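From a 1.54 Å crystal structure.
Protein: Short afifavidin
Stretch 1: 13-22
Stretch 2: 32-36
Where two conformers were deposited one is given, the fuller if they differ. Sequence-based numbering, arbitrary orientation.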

# COMPACT_ATOMS: atom_id res chain seq x y z
N ALA A 13 -17.57 5.99 5.74
CA ALA A 13 -17.70 5.14 4.59
C ALA A 13 -16.94 3.84 4.86
O ALA A 13 -17.32 2.79 4.40
N PHE A 14 -15.83 3.89 5.60
CA PHE A 14 -15.14 2.65 5.94
C PHE A 14 -15.92 1.78 6.94
O PHE A 14 -15.82 0.56 6.88
N GLY A 15 -16.70 2.41 7.81
CA GLY A 15 -17.56 1.72 8.77
C GLY A 15 -17.25 2.06 10.23
O GLY A 15 -17.74 1.41 11.13
N VAL A 16 -16.45 3.08 10.48
CA VAL A 16 -16.12 3.43 11.86
C VAL A 16 -16.61 4.85 12.15
O VAL A 16 -16.68 5.69 11.25
N PRO A 17 -16.97 5.12 13.41
CA PRO A 17 -17.60 6.40 13.67
C PRO A 17 -16.61 7.55 13.86
O PRO A 17 -17.03 8.69 13.90
N ALA A 18 -15.31 7.27 13.91
CA ALA A 18 -14.37 8.29 14.31
C ALA A 18 -13.23 8.31 13.34
O ALA A 18 -12.94 7.32 12.70
N VAL A 19 -12.60 9.45 13.26
CA VAL A 19 -11.54 9.68 12.31
C VAL A 19 -10.33 8.75 12.59
O VAL A 19 -9.63 8.30 11.65
N SER A 20 -10.11 8.46 13.86
CA SER A 20 -9.12 7.47 14.28
C SER A 20 -9.81 6.24 14.86
O SER A 20 -10.93 6.30 15.37
N SER A 21 -9.14 5.11 14.75
CA SER A 21 -9.65 3.83 15.19
C SER A 21 -8.48 2.89 15.44
O SER A 21 -7.46 2.97 14.74
N SER A 22 -8.64 2.03 16.45
CA SER A 22 -7.58 1.09 16.77
C SER A 22 -8.02 -0.35 16.58
O SER A 22 -9.20 -0.73 16.76
N THR A 32 -3.19 1.69 14.62
CA THR A 32 -4.17 2.74 14.64
C THR A 32 -4.24 3.37 13.25
O THR A 32 -3.22 3.62 12.60
N LEU A 33 -5.46 3.61 12.79
CA LEU A 33 -5.72 4.22 11.50
C LEU A 33 -6.32 5.59 11.68
O LEU A 33 -7.27 5.79 12.46
N VAL A 34 -5.80 6.52 10.91
CA VAL A 34 -6.30 7.89 10.88
C VAL A 34 -6.66 8.23 9.45
O VAL A 34 -5.82 8.22 8.55
N PHE A 35 -7.95 8.47 9.23
CA PHE A 35 -8.42 8.94 7.93
C PHE A 35 -8.22 10.46 7.78
O PHE A 35 -8.46 11.25 8.70
N GLY A 36 -7.73 10.85 6.60
CA GLY A 36 -7.51 12.26 6.29
C GLY A 36 -8.11 12.68 4.95
O GLY A 36 -9.00 12.03 4.43

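Strands 20-22 and 32-35 run antiparallel, and the polar demands of the pairing are met by main-chain groups. Ser-21 and Leu-33 form the hydrogen-bonded pair and satisfy each other twice: Leu-33 N donates to Ser-21 O at 2.9 Å and is nearly straight (168°), whereas Ser-21 N reaches Leu-33 O at 3.0 Å with a more bent angle of 138°. One step beyond, Phe-35 N donates to Val-19 O at 3.0 Å, so the carbonyl of a loop residue extends the ladder. The same acceptors also receive CA-H...O contacts, from Ser-20 CA to Leu-33 O (3.1 Å), Thr-32 CA to Ser-21 O (3.3 Å) and Val-34 CA to Val-19 O (3.4 Å).

Side chains alternate across the sheet. Ser-20, Ser-22, Thr-32 and Val-34 share one face. There Ser-22 (p) brings CB to 3.7 Å from OG1 of Thr-32 (m), a contact without a hydrogen bond, and Ser-20 CB lies 4.4 Å from CG2 of Val-34 (t). Ser-21 and Leu-33 occupy the other face, both buried. Ser-21 is p, and its OG sits 4.0 Å from Leu-33 CB; this hydroxyl finds its hydrogen-bonding partner elsewhere in the structure. Leu-33 adopts m for chi1 and t for chi2.

Phe-35 (m) gives up the most surface to the opposing stretch. Its CA-to-CB bond points sideways, but the ring end comes nearer, placing CZ 3.7 Å from CD2 of Phe-14 (t). The two rings meet obliquely, with centroids 5.5 Å apart and planes at 46°. Val-16 (m) adds an apolar contact, CG2 to Phe-35 CE2 at 4.2 Å. Phe-14 and Val-16 both point toward the second stretch, joining the helix end and the following loop to the strand. Val-19, with chi1 at 35°, places CG2 4.1 Å from Val-34 CG1.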

# COMPACT_ATOMS: atom_id res chain seq x y z
CB ALA A 13 -17.19 5.83 3.33
CB PHE A 14 -13.73 2.96 6.41
CG PHE A 14 -12.85 1.76 6.50
CD1 PHE A 14 -12.42 1.08 5.36
CD2 PHE A 14 -12.42 1.31 7.74
CE1 PHE A 14 -11.58 -0.01 5.47
CE2 PHE A 14 -11.56 0.22 7.85
CZ PHE A 14 -11.15 -0.43 6.73
CB VAL A 16 -14.61 3.24 12.14
CG1 VAL A 16 -14.24 1.77 11.93
CG2 VAL A 16 -13.73 4.11 11.28
CB PRO A 17 -18.41 6.11 14.95
CG PRO A 17 -17.62 5.06 15.67
CD PRO A 17 -16.77 4.34 14.65
CB ALA A 18 -13.85 8.02 15.72
CB VAL A 19 -11.19 11.19 12.23
CG1 VAL A 19 -11.31 11.90 13.57
CG2 VAL A 19 -9.79 11.41 11.68
CB SER A 20 -8.17 8.07 15.29
OG SER A 20 -8.88 8.58 16.40
CB SER A 21 -10.61 3.24 14.16
OG SER A 21 -10.04 3.04 12.88
CB SER A 22 -6.95 1.34 18.15
OG SER A 22 -7.87 1.14 19.20
CB THR A 32 -3.86 3.79 15.73
OG1 THR A 32 -3.94 3.20 17.03
CG2 THR A 32 -4.82 4.97 15.65
CB LEU A 33 -6.69 3.36 10.66
CG LEU A 33 -6.21 1.97 10.28
CD1 LEU A 33 -7.29 1.25 9.50
CD2 LEU A 33 -4.93 2.04 9.47
CB VAL A 34 -5.26 8.90 11.43
CG1 VAL A 34 -5.91 10.24 11.65
CG2 VAL A 34 -4.64 8.41 12.73
CB PHE A 35 -9.88 8.56 7.74
CG PHE A 35 -10.07 7.09 7.67
CD1 PHE A 35 -9.81 6.41 6.50
CD2 PHE A 35 -10.38 6.38 8.80
CE1 PHE A 35 -9.92 5.04 6.43
CE2 PHE A 35 -10.49 5.00 8.74
CZ PHE A 35 -10.26 4.33 7.56